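Local structure of putative exotoxin (superantigen) (Streptococcus pyogenes, 1TY0) at residues F129-F134 against K194-K199. The protein is a bacterial superantigen of the staphylococcal/streptococcal toxin family that can use one common surface for T-cell receptor binding and for dimerization. Numbering follows the deposited sequence.
Sequences FTIQEF and KTINMK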
loop_
_atom_site.group_PDB
_atom_site.type_symbol
_atom_site.label_atom_id
_atom_site.label_comp_id
_atom_site.label_asym_id
_atom_site.label_seq_id
_atom_site.Cartn_x
_atom_site.Cartn_y
_atom_site.Cartn_z
ATOM N N PHE A 129 -14.204 -15.458 4.022
ATOM C CA PHE A 129 -13.009 -14.616 3.994
ATOM C C PHE A 129 -11.734 -15.350 4.382
ATOM O O PHE A 129 -11.773 -16.400 5.033
ATOM C CB PHE A 129 -13.217 -13.404 4.916
ATOM C CG PHE A 129 -13.413 -13.765 6.365
ATOM C CD1 PHE A 129 -12.322 -13.951 7.201
ATOM C CD2 PHE A 129 -14.696 -13.944 6.885
ATOM C CE1 PHE A 129 -12.493 -14.313 8.544
ATOM C CE2 PHE A 129 -14.880 -14.306 8.220
ATOM C CZ PHE A 129 -13.776 -14.492 9.051
ATOM N N THR A 130 -10.595 -14.796 3.981
ATOM C CA THR A 130 -9.316 -15.416 4.309
ATOM C C THR A 130 -8.818 -14.917 5.657
ATOM O O THR A 130 -9.149 -13.809 6.091
ATOM C CB THR A 130 -8.226 -15.087 3.260
ATOM O OG1 THR A 130 -7.987 -13.671 3.239
ATOM C CG2 THR A 130 -8.662 -15.550 1.877
ATOM N N ILE A 131 -8.026 -15.742 6.327
ATOM C CA ILE A 131 -7.452 -15.347 7.594
ATOM C C ILE A 131 -6.515 -14.182 7.286
ATOM O O ILE A 131 -6.300 -13.319 8.125
ATOM C CB ILE A 131 -6.684 -16.518 8.246
ATOM C CG1 ILE A 131 -7.692 -17.607 8.635
ATOM C CG2 ILE A 131 -5.903 -16.032 9.475
ATOM C CD1 ILE A 131 -7.082 -18.842 9.262
ATOM N N GLN A 132 -5.974 -14.150 6.070
ATOM C CA GLN A 132 -5.091 -13.057 5.681
ATOM C C GLN A 132 -5.813 -11.717 5.835
ATOM O O GLN A 132 -5.251 -10.762 6.359
ATOM C CB GLN A 132 -4.619 -13.221 4.226
ATOM C CG GLN A 132 -3.766 -12.045 3.734
ATOM C CD GLN A 132 -3.122 -12.267 2.355
ATOM O OE1 GLN A 132 -2.317 -11.449 1.902
ATOM N NE2 GLN A 132 -3.468 -13.371 1.693
ATOM N N GLU A 133 -7.061 -11.649 5.385
ATOM C CA GLU A 133 -7.811 -10.400 5.496
ATOM C C GLU A 133 -8.062 -10.051 6.958
ATOM O O GLU A 133 -7.889 -8.904 7.379
ATOM C CB GLU A 133 -9.151 -10.498 4.763
ATOM C CG GLU A 133 -9.961 -9.209 4.854
ATOM C CD GLU A 133 -11.238 -9.237 4.038
ATOM O OE1 GLU A 133 -11.365 -10.092 3.132
ATOM O OE2 GLU A 133 -12.114 -8.386 4.299
ATOM N N PHE A 134 -8.475 -11.045 7.732
ATOM C CA PHE A 134 -8.744 -10.818 9.148
ATOM C C PHE A 134 -7.461 -10.400 9.871
ATOM O O PHE A 134 -7.458 -9.448 10.653
ATOM C CB PHE A 134 -9.308 -12.090 9.780
ATOM C CG PHE A 134 -9.964 -11.864 11.109
ATOM C CD1 PHE A 134 -9.197 -11.670 12.252
ATOM C CD2 PHE A 134 -11.350 -11.824 11.216
ATOM C CE1 PHE A 134 -9.800 -11.438 13.485
ATOM C CE2 PHE A 134 -11.962 -11.594 12.444
ATOM C CZ PHE A 134 -11.182 -11.400 13.580
ATOM N N LYS A 194 -5.761 -20.027 3.894
ATOM C CA LYS A 194 -6.715 -20.420 4.932
ATOM C C LYS A 194 -7.946 -19.535 4.886
ATOM O O LYS A 194 -7.854 -18.308 4.904
ATOM C CB LYS A 194 -6.070 -20.372 6.317
ATOM C CG LYS A 194 -5.278 -21.621 6.650
ATOM C CD LYS A 194 -4.861 -21.653 8.115
ATOM C CE LYS A 194 -4.202 -22.980 8.457
ATOM N NZ LYS A 194 -3.762 -23.039 9.879
ATOM N N THR A 195 -9.102 -20.183 4.854
ATOM C CA THR A 195 -10.369 -19.490 4.732
ATOM C C THR A 195 -11.375 -19.865 5.816
ATOM O O THR A 195 -11.382 -20.995 6.311
ATOM C CB THR A 195 -10.961 -19.797 3.334
ATOM O OG1 THR A 195 -10.084 -19.269 2.327
ATOM C CG2 THR A 195 -12.340 -19.210 3.175
ATOM N N ILE A 196 -12.221 -18.903 6.167
ATOM C CA ILE A 196 -13.252 -19.096 7.181
ATOM C C ILE A 196 -14.592 -18.585 6.671
ATOM O O ILE A 196 -14.656 -17.549 6.008
ATOM C CB ILE A 196 -12.938 -18.301 8.466
ATOM C CG1 ILE A 196 -11.618 -18.773 9.072
ATOM C CG2 ILE A 196 -14.081 -18.461 9.470
ATOM C CD1 ILE A 196 -11.186 -17.961 10.289
ATOM N N ASN A 197 -15.660 -19.315 6.981
ATOM C CA ASN A 197 -17.000 -18.885 6.598
ATOM C C ASN A 197 -17.499 -18.076 7.791
ATOM O O ASN A 197 -17.493 -18.562 8.922
ATOM C CB ASN A 197 -17.925 -20.085 6.367
ATOM C CG ASN A 197 -17.444 -20.989 5.252
ATOM O OD1 ASN A 197 -17.170 -20.536 4.141
ATOM N ND2 ASN A 197 -17.348 -22.281 5.539
ATOM N N MET A 198 -17.919 -16.840 7.545
ATOM C CA MET A 198 -18.381 -15.976 8.626
ATOM C C MET A 198 -19.427 -16.633 9.524
ATOM O O MET A 198 -19.493 -16.346 10.719
ATOM C CB MET A 198 -18.941 -14.670 8.055
ATOM C CG MET A 198 -19.335 -13.650 9.115
ATOM S SD MET A 198 -17.962 -13.156 10.184
ATOM C CE MET A 198 -17.219 -11.852 9.191
ATOM N N LYS A 199 -20.240 -17.517 8.956
ATOM C CA LYS A 199 -21.282 -18.176 9.739
ATOM C C LYS A 199 -20.712 -19.152 10.763
ATOM O O LYS A 199 -21.392 -19.507 11.730
ATOM C CB LYS A 199 -22.266 -18.902 8.819
ATOM C CG LYS A 199 -21.667 -20.035 8.003
ATOM C CD LYS A 199 -22.755 -20.737 7.196
ATOM C CE LYS A 199 -22.188 -21.828 6.302
ATOM N NZ LYS A 199 -21.422 -22.852 7.065
HETATM O O HOH W 1 -5.408 -16.785 4.740
#
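Phe129 and Ile196 face each other as an antiparallel hydrogen-bonded pair, and their side chains leave the two-strand sheet on the same face. Phe129 N gives its hydrogen to Ile196 O at 2.9 Å and Ile196 N returns one to Phe129 O, both bonds nearly straight. The Phe129 ring, its CG set between the backbone N and the carbonyl carbon (chi1 62°), turns back over the partner strand: Ile196 CB lies 4.3 Å from the Phe129 ring centroid, 26° off the normal, a CH-pi contact over the face. Met198 adds a Met-aromatic contact: its chain, bent at chi2 and chi3, places CE 3.5 Å from Phe129 CE2, with Met198 SD oblique to the Phe129 ring. Ile131 runs alongside Lys194, both pointing the same way, and its CD1 presses closely on Lys194 CB at 3.5 Å, while Ile131 CG1 meets Ile196 CD1. Lys194 NZ forms a salt bridge with Glu170 of strand 168-173. Ile131 N donates to Lys194 O at 2.9 Å from a position tilted 28° out of the carbonyl plane, and Lys194 O also accepts from a water that receives Gln132 N-H. Thr130, the non-hydrogen-bonded partner of Thr195, is the N-cap, its OG1 accepting from Glu133 N at 3.1 Å. Strand pairing thus passes directly into helix 131-146 of the beta-grasp domain: Lys194 O, the water and Thr130 OG1 satisfy three amides of the first helical turn, while the face bearing Phe129 and Ile196 packs, through Ile196 on Ile162 and Ile164, against the domain's five-strand sheet.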